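Long-range contacts in UPF0255 protein frsA (Vibrio vulnificus, PDB 4I4C), which probably hydrolyses carboxylic esters as a serine esterase of the alpha/beta-hydrolase clan and is not a cofactor-independent pyruvate decarboxylase: residues D38-K43 and L309-K314; P31-L36 and D330-S335; K21-L26 and S47-L52; P138-D143 and L317-S322. All coordinates share one frame; numbering follows the deposited sequence.

In the fold
Followed from the N terminus, the chain first closes on itself at interaction 3, where 21-26 meets 47-52, closing a loop that contains helix 31-44. That helix carries one side of the next two contacts, 31-36 of interaction 2 and 38-43 of interaction 1. Their partners lie far ahead, so both cross interaction 3. Interaction 4 opens at 138-143, after interaction 3 has closed. The chain then returns through 309-314, which closes interaction 1, and 317-322, which closes interaction 4, so these two cross; 330-335 closes interaction 2 last, with both nested inside it. Helix 31-44 is thereby tied to the linker 309-314 and to helix 331-337, loop 138-143 to helix 314-323, and 21-26 to 47-52.

Interaction 1 of 4, residues D38-K43 and L309-K314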
loop_
_atom_site.group_PDB
_atom_site.type_symbol
_atom_site.label_atom_id
_atom_site.label_comp_id
_atom_site.label_asym_id
_atom_site.label_seq_id
_atom_site.Cartn_x
_atom_site.Cartn_y
_atom_site.Cartn_z
ATOM N N ASP A 38 -10.711 20.954 12.746
ATOM C CA ASP A 38 -11.804 20.897 13.711
ATOM C C ASP A 38 -13.159 20.860 12.995
ATOM O O ASP A 38 -14.026 20.066 13.354
ATOM C CB ASP A 38 -11.720 22.057 14.711
ATOM C CG ASP A 38 -10.421 22.059 15.491
ATOM O OD1 ASP A 38 -9.871 20.964 15.755
ATOM O OD2 ASP A 38 -9.946 23.164 15.834
ATOM N N GLU A 39 -13.329 21.706 11.977
ATOM C CA GLU A 39 -14.518 21.652 11.110
ATOM C C GLU A 39 -14.785 20.241 10.555
ATOM O O GLU A 39 -15.892 19.707 10.671
ATOM C CB GLU A 39 -14.365 22.608 9.922
ATOM C CG GLU A 39 -14.787 24.038 10.169
ATOM C CD GLU A 39 -16.251 24.164 10.540
ATOM O OE1 GLU A 39 -17.129 23.924 9.678
ATOM O OE2 GLU A 39 -16.519 24.511 11.705
ATOM N N ILE A 40 -13.755 19.655 9.946
ATOM C CA ILE A 40 -13.825 18.319 9.371
ATOM C C ILE A 40 -14.255 17.277 10.410
ATOM O O ILE A 40 -15.203 16.511 10.177
ATOM C CB ILE A 40 -12.451 17.926 8.761
ATOM C CG1 ILE A 40 -12.117 18.828 7.565
ATOM C CG2 ILE A 40 -12.421 16.438 8.378
ATOM C CD1 ILE A 40 -10.641 18.770 7.150
ATOM N N LYS A 41 -13.562 17.267 11.554
ATOM C CA LYS A 41 -13.853 16.339 12.646
ATOM C C LYS A 41 -15.275 16.501 13.171
ATOM O O LYS A 41 -15.976 15.522 13.381
ATOM C CB LYS A 41 -12.850 16.498 13.794
ATOM C CG LYS A 41 -13.234 15.725 15.066
ATOM C CD LYS A 41 -12.094 15.648 16.092
ATOM C CE LYS A 41 -11.869 16.970 16.820
ATOM N NZ LYS A 41 -13.066 17.426 17.582
ATOM N N GLU A 42 -15.703 17.738 13.380
ATOM C CA GLU A 42 -17.091 18.000 13.760
ATOM C C GLU A 42 -18.106 17.518 12.713
ATOM O O GLU A 42 -19.154 16.966 13.061
ATOM C CB GLU A 42 -17.306 19.490 13.993
ATOM C CG GLU A 42 -16.906 19.969 15.364
ATOM C CD GLU A 42 -17.991 20.811 15.980
ATOM O OE1 GLU A 42 -18.958 20.222 16.509
ATOM O OE2 GLU A 42 -17.891 22.052 15.903
ATOM N N LYS A 43 -17.818 17.747 11.434
ATOM C CA LYS A 43 -18.778 17.355 10.402
ATOM C C LYS A 43 -18.861 15.832 10.213
ATOM O O LYS A 43 -19.963 15.282 10.111
ATOM C CB LYS A 43 -18.559 18.113 9.073
ATOM C CG LYS A 43 -18.983 19.593 9.150
ATOM C CD LYS A 43 -18.889 20.352 7.822
ATOM C CE LYS A 43 -17.456 20.675 7.454
ATOM N NZ LYS A 43 -17.346 21.531 6.219
ATOM N N LEU A 309 -10.093 17.614 -1.328
ATOM C CA LEU A 309 -8.876 17.334 -0.569
ATOM C C LEU A 309 -8.906 18.022 0.796
ATOM O O LEU A 309 -8.463 17.455 1.801
ATOM C CB LEU A 309 -7.634 17.749 -1.371
ATOM C CG LEU A 309 -7.419 16.903 -2.633
ATOM C CD1 LEU A 309 -6.393 17.527 -3.562
ATOM C CD2 LEU A 309 -6.995 15.498 -2.245
ATOM N N GLN A 310 -9.460 19.229 0.823
ATOM C CA GLN A 310 -9.566 20.018 2.045
ATOM C C GLN A 310 -10.603 19.471 3.034
ATOM O O GLN A 310 -10.697 19.940 4.166
ATOM C CB GLN A 310 -9.907 21.462 1.689
ATOM C CG GLN A 310 -8.812 22.179 0.922
ATOM C CD GLN A 310 -9.271 23.526 0.400
ATOM O OE1 GLN A 310 -10.176 24.137 0.969
ATOM N NE2 GLN A 310 -8.653 23.995 -0.695
ATOM N N GLN A 311 -11.384 18.487 2.598
ATOM C CA GLN A 311 -12.463 17.950 3.419
ATOM C C GLN A 311 -12.202 16.511 3.863
ATOM O O GLN A 311 -13.021 15.917 4.545
ATOM C CB GLN A 311 -13.807 18.062 2.685
ATOM C CG GLN A 311 -14.319 19.491 2.589
ATOM C CD GLN A 311 -14.199 20.241 3.913
ATOM O OE1 GLN A 311 -14.830 19.879 4.910
ATOM N NE2 GLN A 311 -13.376 21.284 3.929
ATOM N N MET A 312 -11.052 15.973 3.458
ATOM C CA MET A 312 -10.585 14.643 3.847
ATOM C C MET A 312 -10.287 14.507 5.340
ATOM O O MET A 312 -9.820 15.455 5.963
ATOM C CB MET A 312 -9.293 14.329 3.101
ATOM C CG MET A 312 -9.479 14.077 1.643
ATOM S SD MET A 312 -7.980 13.325 1.037
ATOM C CE MET A 312 -6.764 14.595 1.422
ATOM N N PRO A 313 -10.519 13.302 5.906
ATOM C CA PRO A 313 -10.161 13.055 7.305
ATOM C C PRO A 313 -8.687 13.361 7.576
ATOM O O PRO A 313 -7.860 13.265 6.672
ATOM C CB PRO A 313 -10.460 11.560 7.484
ATOM C CG PRO A 313 -11.595 11.317 6.530
ATOM C CD PRO A 313 -11.245 12.159 5.314
ATOM N N LYS A 314 -8.372 13.734 8.810
ATOM C CA LYS A 314 -7.017 14.132 9.166
ATOM C C LYS A 314 -5.963 13.072 8.854
ATOM O O LYS A 314 -4.821 13.408 8.538
ATOM C CB LYS A 314 -6.955 14.498 10.652
ATOM C CG LYS A 314 -5.597 14.986 11.083
ATOM C CD LYS A 314 -5.546 15.346 12.576
ATOM C CE LYS A 314 -4.135 15.826 12.919
ATOM N NZ LYS A 314 -4.046 16.196 14.360
#
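I40 pushes its branched side chain against the carbonyl-rich backbone of Q310, Q311 and M312, with the tip doing most of the touching. Its CD1 lies 3.2 Å from Q310 O and 3.6 Å from M312 O, while CG2 rests 3.7 Å from the same M312 O and reaches P313 CA at 4.2 Å. CG1 is anti to the carbonyl carbon of I40 (chi1 -66°) and CD1 continues outward (chi2 164°), which carries the methyl in among these oxygens. Beside this apolar plug, K43 supplies the one polar link: its NZ gives a weak hydrogen bond to Q311 OE1 at 3.3 Å, the two side chains crossing obliquely. Q311 bends at chi2 (-45°), and the same OE1 stands 3.9 Å from I40 CG1, so the amide oxygen touches both side chains.

Such a meeting of helix and turn joins helix 31-44 to the linker between helices 306-309 and 314-323. Residues L309 to M312 form a type I beta turn, closed by a weak M312 N to L309 O bond, and P313 follows as the N-cap of helix 314-323. M312 O becomes buried beneath I40 and finds no hydrogen-bonding partner in the model. M312 points away from helix 31-44 at CB; its side chain packs on L317 and L320 and helps to line the pocket that holds hexanoic acid. Further out, Q310 NE2 is hydrogen-bonded to S335 OG of helix 331-337, and K314 NZ to S24 O in 21-26.

Interaction 2 of 4, residues P31-L36 and D330-S335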
loop_
_atom_site.group_PDB
_atom_site.type_symbol
_atom_site.label_atom_id
_atom_site.label_comp_id
_atom_site.label_asym_id
_atom_site.label_seq_id
_atom_site.Cartn_x
_atom_site.Cartn_y
_atom_site.Cartn_z
ATOM N N PRO A 31 -2.227 27.306 12.542
ATOM C CA PRO A 31 -3.462 27.529 13.305
ATOM C C PRO A 31 -4.712 27.668 12.432
ATOM O O PRO A 31 -5.758 27.162 12.834
ATOM C CB PRO A 31 -3.166 28.821 14.076
ATOM C CG PRO A 31 -1.659 28.758 14.294
ATOM C CD PRO A 31 -1.152 28.225 12.965
ATOM N N THR A 32 -4.611 28.302 11.264
ATOM C CA THR A 32 -5.769 28.386 10.368
ATOM C C THR A 32 -6.131 26.997 9.822
ATOM O O THR A 32 -7.288 26.692 9.576
ATOM C CB THR A 32 -5.552 29.373 9.210
ATOM O OG1 THR A 32 -4.332 29.051 8.527
ATOM C CG2 THR A 32 -5.486 30.802 9.745
ATOM N N SER A 33 -5.130 26.146 9.657
ATOM C CA SER A 33 -5.393 24.793 9.209
ATOM C C SER A 33 -5.927 23.910 10.339
ATOM O O SER A 33 -6.713 22.996 10.081
ATOM C CB SER A 33 -4.149 24.191 8.549
ATOM O OG SER A 33 -4.126 24.506 7.169
ATOM N N GLN A 34 -5.528 24.183 11.588
ATOM C CA GLN A 34 -6.097 23.454 12.715
ATOM C C GLN A 34 -7.585 23.714 12.826
ATOM O O GLN A 34 -8.363 22.811 13.163
ATOM C CB GLN A 34 -5.427 23.817 14.043
ATOM C CG GLN A 34 -5.974 23.006 15.229
ATOM C CD GLN A 34 -5.917 21.488 14.992
ATOM O OE1 GLN A 34 -4.838 20.924 14.782
ATOM N NE2 GLN A 34 -7.083 20.826 15.025
ATOM N N SER A 35 -7.979 24.953 12.550
ATOM C CA SER A 35 -9.393 25.321 12.581
ATOM C C SER A 35 -10.191 24.548 11.532
ATOM O O SER A 35 -11.316 24.114 11.793
ATOM C CB SER A 35 -9.578 26.826 12.407
ATOM O OG SER A 35 -10.935 27.125 12.122
ATOM N N LEU A 36 -9.609 24.371 10.349
ATOM C CA LEU A 36 -10.228 23.535 9.309
ATOM C C LEU A 36 -10.367 22.048 9.708
ATOM O O LEU A 36 -11.399 21.417 9.446
ATOM C CB LEU A 36 -9.484 23.687 7.978
ATOM C CG LEU A 36 -9.991 22.841 6.813
ATOM C CD1 LEU A 36 -11.500 22.952 6.680
ATOM C CD2 LEU A 36 -9.306 23.268 5.530
ATOM N N ASP A 330 0.086 23.593 5.759
ATOM C CA ASP A 330 -1.025 24.429 5.350
ATOM C C ASP A 330 -1.887 23.601 4.403
ATOM O O ASP A 330 -1.442 23.231 3.329
ATOM C CB ASP A 330 -0.522 25.690 4.644
ATOM C CG ASP A 330 -1.639 26.649 4.339
ATOM O OD1 ASP A 330 -1.753 27.668 5.050
ATOM O OD2 ASP A 330 -2.413 26.369 3.398
ATOM N N ILE A 331 -3.115 23.299 4.813
ATOM C CA ILE A 331 -3.988 22.418 4.036
ATOM C C ILE A 331 -4.366 22.998 2.675
ATOM O O ILE A 331 -4.467 22.270 1.686
ATOM C CB ILE A 331 -5.268 22.049 4.830
ATOM C CG1 ILE A 331 -4.878 21.463 6.199
ATOM C CG2 ILE A 331 -6.135 21.097 4.039
ATOM C CD1 ILE A 331 -6.050 21.011 7.065
ATOM N N TYR A 332 -4.571 24.309 2.621
ATOM C CA TYR A 332 -4.985 24.945 1.376
ATOM C C TYR A 332 -3.868 24.819 0.349
ATOM O O TYR A 332 -4.111 24.517 -0.813
ATOM C CB TYR A 332 -5.347 26.414 1.607
ATOM C CG TYR A 332 -6.325 26.614 2.740
ATOM C CD1 TYR A 332 -7.688 26.414 2.556
ATOM C CD2 TYR A 332 -5.879 26.986 4.004
ATOM C CE1 TYR A 332 -8.584 26.589 3.598
ATOM C CE2 TYR A 332 -6.762 27.165 5.053
ATOM C CZ TYR A 332 -8.114 26.964 4.847
ATOM O OH TYR A 332 -8.987 27.145 5.901
ATOM N N SER A 333 -2.640 25.039 0.797
ATOM C CA SER A 333 -1.493 24.913 -0.084
ATOM C C SER A 333 -1.272 23.457 -0.500
ATOM O O SER A 333 -1.100 23.173 -1.677
ATOM C CB SER A 333 -0.250 25.481 0.578
ATOM O OG SER A 333 0.880 25.243 -0.230
ATOM N N LEU A 334 -1.281 22.542 0.467
ATOM C CA LEU A 334 -1.202 21.110 0.171
ATOM C C LEU A 334 -2.225 20.629 -0.877
ATOM O O LEU A 334 -1.891 19.849 -1.774
ATOM C CB LEU A 334 -1.357 20.297 1.455
ATOM C CG LEU A 334 -1.289 18.772 1.368
ATOM C CD1 LEU A 334 -0.061 18.369 0.596
ATOM C CD2 LEU A 334 -1.266 18.151 2.779
ATOM N N SER A 335 -3.462 21.095 -0.756
ATOM C CA SER A 335 -4.533 20.697 -1.659
ATOM C C SER A 335 -4.289 21.184 -3.084
ATOM O O SER A 335 -4.603 20.479 -4.040
ATOM C CB SER A 335 -5.872 21.248 -1.175
ATOM O OG SER A 335 -5.851 22.667 -1.177
HETATM O O HOH W 1 -3.477 27.092 7.064
#
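S33 turns its hydroxyl straight at the first amide of the opposing helix, whereas L36, one turn further on, meets the ring of Y332 tip to tip. The S33 hydroxyl takes the N-H of I331, N to OG 2.8 Å, in an almost linear bond (175°). Alongside it, I331 CG1 comes to 3.3 Å from S33 OG, so the isoleucine's own side chain flanks the bond that its backbone makes. L36 has CG anti to the backbone N (chi1 178°), and from there its CD2 reaches Y332 CE1 at 3.9 Å and I331 CG2 at 4.1 Å, touching both the tyrosine ring and the isoleucine.

The two helices, 31-44 and 331-337, run nearly perpendicular here, 81° between the directions of their short segments. It is the N-terminal end of helix 331-337 that makes the contact, through D330 and I331. D330 is the N-cap of that helix: its OD2 accepts from S333 N at 2.9 Å, on the anti side of the carboxylate and close to its plane. The other oxygen, OD1, accepts from a water over 2.7 Å, and this water is also hydrogen-bonded to T32 OG1 and S33 OG. S33 OG is thus gripped by an amide and a water at once, and one capping carboxylate is shared between its own helix and, through that water, the neighbouring one. On the inner side of the helix, I331 and L334 pack against L317 and L320 of helix 314-323.

Interaction 3 of 4, residues K21-L26 and S47-L52; sequences KETSAL and SWYRNL
The Y49 ring receives the methylene of S24 on one face, CB standing 3.5 Å above the plane and over its centre, in a CH-pi contact only 13° off the ring normal. T23 reaches the same ring obliquely, its CG2 lying 3.8 Å from Y49 CE2, and the T23 side chain crosses that of Y49 at about a right angle. The second flat group, the R50 guanidinium, has a water in its plane at the edge, accepting from NH2 at 3.1 Å; this water probably donates to E22 OE2.

In the fold, 21-26 packs here on the loop between helices 31-44 and 54-60. E22 is the N-cap of the short, weakly bonded helical turn at about 23-26. Its OE2 takes S24 N over 3.0 Å from above the carboxylate plane, and OE1 takes the S24 hydroxyl on its syn lone pair. A chi1 of 74° turns S24 OG to E22, while CB faces the Y49 ring. Outside the pair, Y49 OH is hydrogen-bonded to D318 and T23 OG1 to D143. R50 is held by a salt bridge from NH1 to D88, a bond from NE to Y137 O, and a cation-pi contact with W98.

E22 OE2 and R50 NH1 lie 4.5 Å apart, beyond a salt bridge. The opposite charges, bridged by water in a buried setting, would probably favour an ionised E22, although R50 is also paired with D88.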
loop_
_atom_site.group_PDB
_atom_site.type_symbol
_atom_site.label_atom_id
_atom_site.label_comp_id
_atom_site.label_asym_id
_atom_site.label_seq_id
_atom_site.Cartn_x
_atom_site.Cartn_y
_atom_site.Cartn_z
ATOM N N LYS A 21 5.208 10.151 21.577
ATOM C CA LYS A 21 4.173 11.077 21.143
ATOM C C LYS A 21 3.138 10.329 20.293
ATOM O O LYS A 21 3.494 9.537 19.421
ATOM C CB LYS A 21 4.801 12.235 20.359
ATOM C CG LYS A 21 3.969 13.502 20.333
ATOM C CD LYS A 21 4.724 14.634 19.635
ATOM C CE LYS A 21 4.139 16.001 19.977
ATOM N NZ LYS A 21 2.691 16.116 19.640
ATOM N N GLU A 22 1.862 10.576 20.564
ATOM C CA GLU A 22 0.797 9.822 19.919
ATOM C C GLU A 22 0.583 10.246 18.466
ATOM O O GLU A 22 0.584 11.439 18.140
ATOM C CB GLU A 22 -0.506 9.945 20.702
ATOM C CG GLU A 22 -1.573 8.943 20.284
ATOM C CD GLU A 22 -2.421 9.423 19.109
ATOM O OE1 GLU A 22 -2.802 10.617 19.094
ATOM O OE2 GLU A 22 -2.714 8.600 18.205
ATOM N N THR A 23 0.366 9.241 17.625
ATOM C CA THR A 23 0.216 9.377 16.171
ATOM C C THR A 23 -0.610 10.567 15.700
ATOM O O THR A 23 -0.137 11.364 14.886
ATOM C CB THR A 23 -0.374 8.082 15.566
ATOM O OG1 THR A 23 0.387 6.961 16.032
ATOM C CG2 THR A 23 -0.326 8.111 14.032
ATOM N N SER A 24 -1.834 10.698 16.198
ATOM C CA SER A 24 -2.697 11.778 15.726
ATOM C C SER A 24 -2.203 13.194 16.090
ATOM O O SER A 24 -2.729 14.181 15.589
ATOM C CB SER A 24 -4.151 11.569 16.156
ATOM O OG SER A 24 -4.349 11.830 17.542
ATOM N N ALA A 25 -1.180 13.280 16.936
ATOM C CA ALA A 25 -0.714 14.557 17.463
ATOM C C ALA A 25 0.601 14.954 16.811
ATOM O O ALA A 25 1.106 16.050 17.027
ATOM C CB ALA A 25 -0.543 14.471 19.005
ATOM N N LEU A 26 1.152 14.057 16.003
ATOM C CA LEU A 26 2.481 14.269 15.438
ATOM C C LEU A 26 2.587 15.420 14.441
ATOM O O LEU A 26 3.483 16.258 14.528
ATOM C CB LEU A 26 2.980 12.978 14.808
ATOM C CG LEU A 26 3.301 11.912 15.862
ATOM C CD1 LEU A 26 3.604 10.595 15.191
ATOM C CD2 LEU A 26 4.472 12.352 16.742
ATOM N N SER A 47 -15.431 7.890 14.774
ATOM C CA SER A 47 -15.039 7.322 16.080
ATOM C C SER A 47 -13.581 6.894 16.114
ATOM O O SER A 47 -13.101 6.374 17.126
ATOM C CB SER A 47 -15.898 6.078 16.394
ATOM O OG SER A 47 -17.223 6.436 16.741
ATOM N N TRP A 48 -12.890 7.060 14.989
ATOM C CA TRP A 48 -11.526 6.595 14.860
ATOM C C TRP A 48 -10.739 7.680 14.161
ATOM O O TRP A 48 -11.281 8.365 13.295
ATOM C CB TRP A 48 -11.474 5.312 14.014
ATOM C CG TRP A 48 -12.214 4.159 14.597
ATOM C CD1 TRP A 48 -13.498 3.788 14.319
ATOM C CD2 TRP A 48 -11.716 3.202 15.550
ATOM N NE1 TRP A 48 -13.834 2.675 15.046
ATOM C CE2 TRP A 48 -12.758 2.291 15.805
ATOM C CE3 TRP A 48 -10.489 3.025 16.202
ATOM C CZ2 TRP A 48 -12.616 1.221 16.689
ATOM C CZ3 TRP A 48 -10.348 1.958 17.082
ATOM C CH2 TRP A 48 -11.408 1.073 17.319
ATOM N N TYR A 49 -9.481 7.858 14.558
ATOM C CA TYR A 49 -8.563 8.757 13.842
ATOM C C TYR A 49 -8.171 8.089 12.526
ATOM O O TYR A 49 -8.416 8.625 11.432
ATOM C CB TYR A 49 -7.320 9.048 14.689
ATOM C CG TYR A 49 -6.104 9.432 13.871
ATOM C CD1 TYR A 49 -6.029 10.660 13.228
ATOM C CD2 TYR A 49 -5.029 8.553 13.744
ATOM C CE1 TYR A 49 -4.899 11.001 12.461
ATOM C CE2 TYR A 49 -3.913 8.885 13.007
ATOM C CZ TYR A 49 -3.848 10.098 12.364
ATOM O OH TYR A 49 -2.724 10.401 11.623
ATOM N N ARG A 50 -7.589 6.899 12.640
ATOM C CA ARG A 50 -7.265 6.094 11.467
ATOM C C ARG A 50 -8.503 5.723 10.664
ATOM O O ARG A 50 -9.569 5.530 11.220
ATOM C CB ARG A 50 -6.550 4.817 11.904
ATOM C CG ARG A 50 -5.146 5.079 12.381
ATOM C CD ARG A 50 -4.615 3.897 13.151
ATOM N NE ARG A 50 -3.274 4.150 13.686
ATOM C CZ ARG A 50 -3.020 4.709 14.872
ATOM N NH1 ARG A 50 -4.015 5.130 15.656
ATOM N NH2 ARG A 50 -1.765 4.873 15.261
ATOM N N ASN A 51 -8.358 5.645 9.344
ATOM C CA ASN A 51 -9.368 4.972 8.549
ATOM C C ASN A 51 -9.185 3.475 8.753
ATOM O O ASN A 51 -8.148 2.914 8.412
ATOM C CB ASN A 51 -9.271 5.343 7.067
ATOM C CG ASN A 51 -10.368 4.692 6.229
ATOM O OD1 ASN A 51 -10.083 3.907 5.334
ATOM N ND2 ASN A 51 -11.628 5.002 6.538
ATOM N N LEU A 52 -10.185 2.852 9.364
ATOM C CA LEU A 52 -10.195 1.416 9.621
ATOM C C LEU A 52 -10.405 0.628 8.335
ATOM O O LEU A 52 -11.356 0.877 7.590
ATOM C CB LEU A 52 -11.326 1.082 10.590
ATOM C CG LEU A 52 -10.920 0.637 11.979
ATOM C CD1 LEU A 52 -9.894 1.591 12.540
ATOM C CD2 LEU A 52 -12.161 0.540 12.856
HETATM O O HOH W 2 -1.929 6.116 18.080
#

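Interaction 4 of 4, residues P138-D143 and L317-S322; sequences PHLKSD and LDVLAS
S322 OG stands anti to its backbone N (chi1 -159°), a setting that carries the hydroxyl across to K141, whose N-H it accepts at 2.8 Å (152°). K141 places its CG between its own N and carbonyl carbon (chi1 76°), which brings CG to 3.4 Å from the same S322 OG, so the lysine's first carbons lean over the serine as its amide bonds to it. The motif is a type I beta turn, L140 to D143, ending at the N-cap of helix 144-163 and lying against helix 314-323; D143 caps that helix by accepting from A146 N.

The leucine at the head of the turn lies across the helix backbone. L140 CD2 rests 3.6 Å from D318 O and 4.2 Å from V319 CG2, while its other methyl, CD1, meets D318 CB at 4.0 Å. The carboxylate of D318 is taken by Y29 OH, beyond this pair. The loop is further held by R323, which is hydrogen-bonded to P138 O and H139 O.

On the inner side the contact approaches the ligand: the V319 side chain lies about 6 Å from the bound hexanoic acid. Against this valine packs P138, the residue after a cis peptide bond, with CB 3.6 Å and CG 4.0 Å from V319 CG2.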
loop_
_atom_site.group_PDB
_atom_site.type_symbol
_atom_site.label_atom_id
_atom_site.label_comp_id
_atom_site.label_asym_id
_atom_site.label_seq_id
_atom_site.Cartn_x
_atom_site.Cartn_y
_atom_site.Cartn_z
ATOM N N PRO A 138 -0.773 4.478 10.014
ATOM C CA PRO A 138 -0.439 4.678 8.592
ATOM C C PRO A 138 1.007 5.115 8.299
ATOM O O PRO A 138 1.258 5.764 7.270
ATOM C CB PRO A 138 -1.377 5.812 8.201
ATOM C CG PRO A 138 -1.348 6.692 9.429
ATOM C CD PRO A 138 -1.349 5.701 10.600
ATOM N N HIS A 139 1.943 4.792 9.181
ATOM C CA HIS A 139 3.367 4.958 8.876
ATOM C C HIS A 139 3.781 6.411 8.674
ATOM O O HIS A 139 4.400 6.766 7.667
ATOM C CB HIS A 139 3.742 4.101 7.662
ATOM C CG HIS A 139 3.246 2.696 7.769
ATOM N ND1 HIS A 139 3.715 1.818 8.723
ATOM C CD2 HIS A 139 2.313 2.021 7.056
ATOM C CE1 HIS A 139 3.094 0.661 8.592
ATOM N NE2 HIS A 139 2.241 0.755 7.586
ATOM N N LEU A 140 3.398 7.251 9.629
ATOM C CA LEU A 140 3.857 8.629 9.690
ATOM C C LEU A 140 5.341 8.625 10.034
ATOM O O LEU A 140 5.779 7.840 10.879
ATOM C CB LEU A 140 3.068 9.398 10.744
ATOM C CG LEU A 140 1.569 9.564 10.449
ATOM C CD1 LEU A 140 0.959 10.573 11.401
ATOM C CD2 LEU A 140 1.324 9.978 9.002
ATOM N N LYS A 141 6.117 9.495 9.396
ATOM C CA LYS A 141 7.579 9.360 9.440
ATOM C C LYS A 141 8.161 9.701 10.805
ATOM O O LYS A 141 9.205 9.171 11.198
ATOM C CB LYS A 141 8.265 10.173 8.328
ATOM C CG LYS A 141 8.332 11.673 8.577
ATOM C CD LYS A 141 8.851 12.423 7.348
ATOM C CE LYS A 141 10.149 11.816 6.830
ATOM N NZ LYS A 141 10.508 12.349 5.474
ATOM N N SER A 142 7.477 10.569 11.539
ATOM C CA SER A 142 7.987 10.979 12.836
ATOM C C SER A 142 7.428 10.110 13.958
ATOM O O SER A 142 7.614 10.414 15.133
ATOM C CB SER A 142 7.655 12.447 13.085
ATOM O OG SER A 142 6.253 12.649 13.051
ATOM N N ASP A 143 6.753 9.022 13.591
ATOM C CA ASP A 143 6.087 8.166 14.570
ATOM C C ASP A 143 7.057 7.119 15.111
ATOM O O ASP A 143 7.377 6.153 14.426
ATOM C CB ASP A 143 4.870 7.499 13.919
ATOM C CG ASP A 143 3.945 6.806 14.920
ATOM O OD1 ASP A 143 4.405 6.354 15.995
ATOM O OD2 ASP A 143 2.740 6.678 14.595
ATOM N N LEU A 317 -4.566 13.601 5.307
ATOM C CA LEU A 317 -3.738 14.794 5.260
ATOM C C LEU A 317 -2.416 14.567 6.017
ATOM O O LEU A 317 -1.369 15.044 5.583
ATOM C CB LEU A 317 -4.514 15.993 5.809
ATOM C CG LEU A 317 -5.728 16.396 4.956
ATOM C CD1 LEU A 317 -6.636 17.369 5.716
ATOM C CD2 LEU A 317 -5.267 17.016 3.638
ATOM N N ASP A 318 -2.461 13.812 7.119
ATOM C CA ASP A 318 -1.243 13.488 7.872
ATOM C C ASP A 318 -0.298 12.623 7.025
ATOM O O ASP A 318 0.907 12.881 6.950
ATOM C CB ASP A 318 -1.558 12.753 9.188
ATOM C CG ASP A 318 -2.201 13.649 10.274
ATOM O OD1 ASP A 318 -2.291 14.895 10.134
ATOM O OD2 ASP A 318 -2.596 13.075 11.315
ATOM N N VAL A 319 -0.840 11.583 6.395
ATOM C CA VAL A 319 -0.038 10.755 5.496
ATOM C C VAL A 319 0.588 11.578 4.352
ATOM O O VAL A 319 1.765 11.403 4.025
ATOM C CB VAL A 319 -0.861 9.599 4.895
ATOM C CG1 VAL A 319 -0.119 8.955 3.721
ATOM C CG2 VAL A 319 -1.171 8.570 5.957
ATOM N N LEU A 320 -0.202 12.469 3.762
ATOM C CA LEU A 320 0.276 13.312 2.676
ATOM C C LEU A 320 1.408 14.246 3.118
ATOM O O LEU A 320 2.435 14.353 2.439
ATOM C CB LEU A 320 -0.881 14.090 2.052
ATOM C CG LEU A 320 -1.827 13.186 1.257
ATOM C CD1 LEU A 320 -3.063 13.936 0.863
ATOM C CD2 LEU A 320 -1.099 12.644 0.030
ATOM N N ALA A 321 1.220 14.904 4.262
ATOM C CA ALA A 321 2.246 15.749 4.846
ATOM C C ALA A 321 3.533 14.978 5.103
ATOM O O ALA A 321 4.625 15.492 4.882
ATOM C CB ALA A 321 1.741 16.371 6.145
ATOM N N SER A 322 3.405 13.747 5.588
ATOM C CA SER A 322 4.573 12.922 5.854
ATOM C C SER A 322 5.326 12.562 4.568
ATOM O O SER A 322 6.541 12.785 4.454
ATOM C CB SER A 322 4.158 11.663 6.620
ATOM O OG SER A 322 5.244 11.088 7.314
#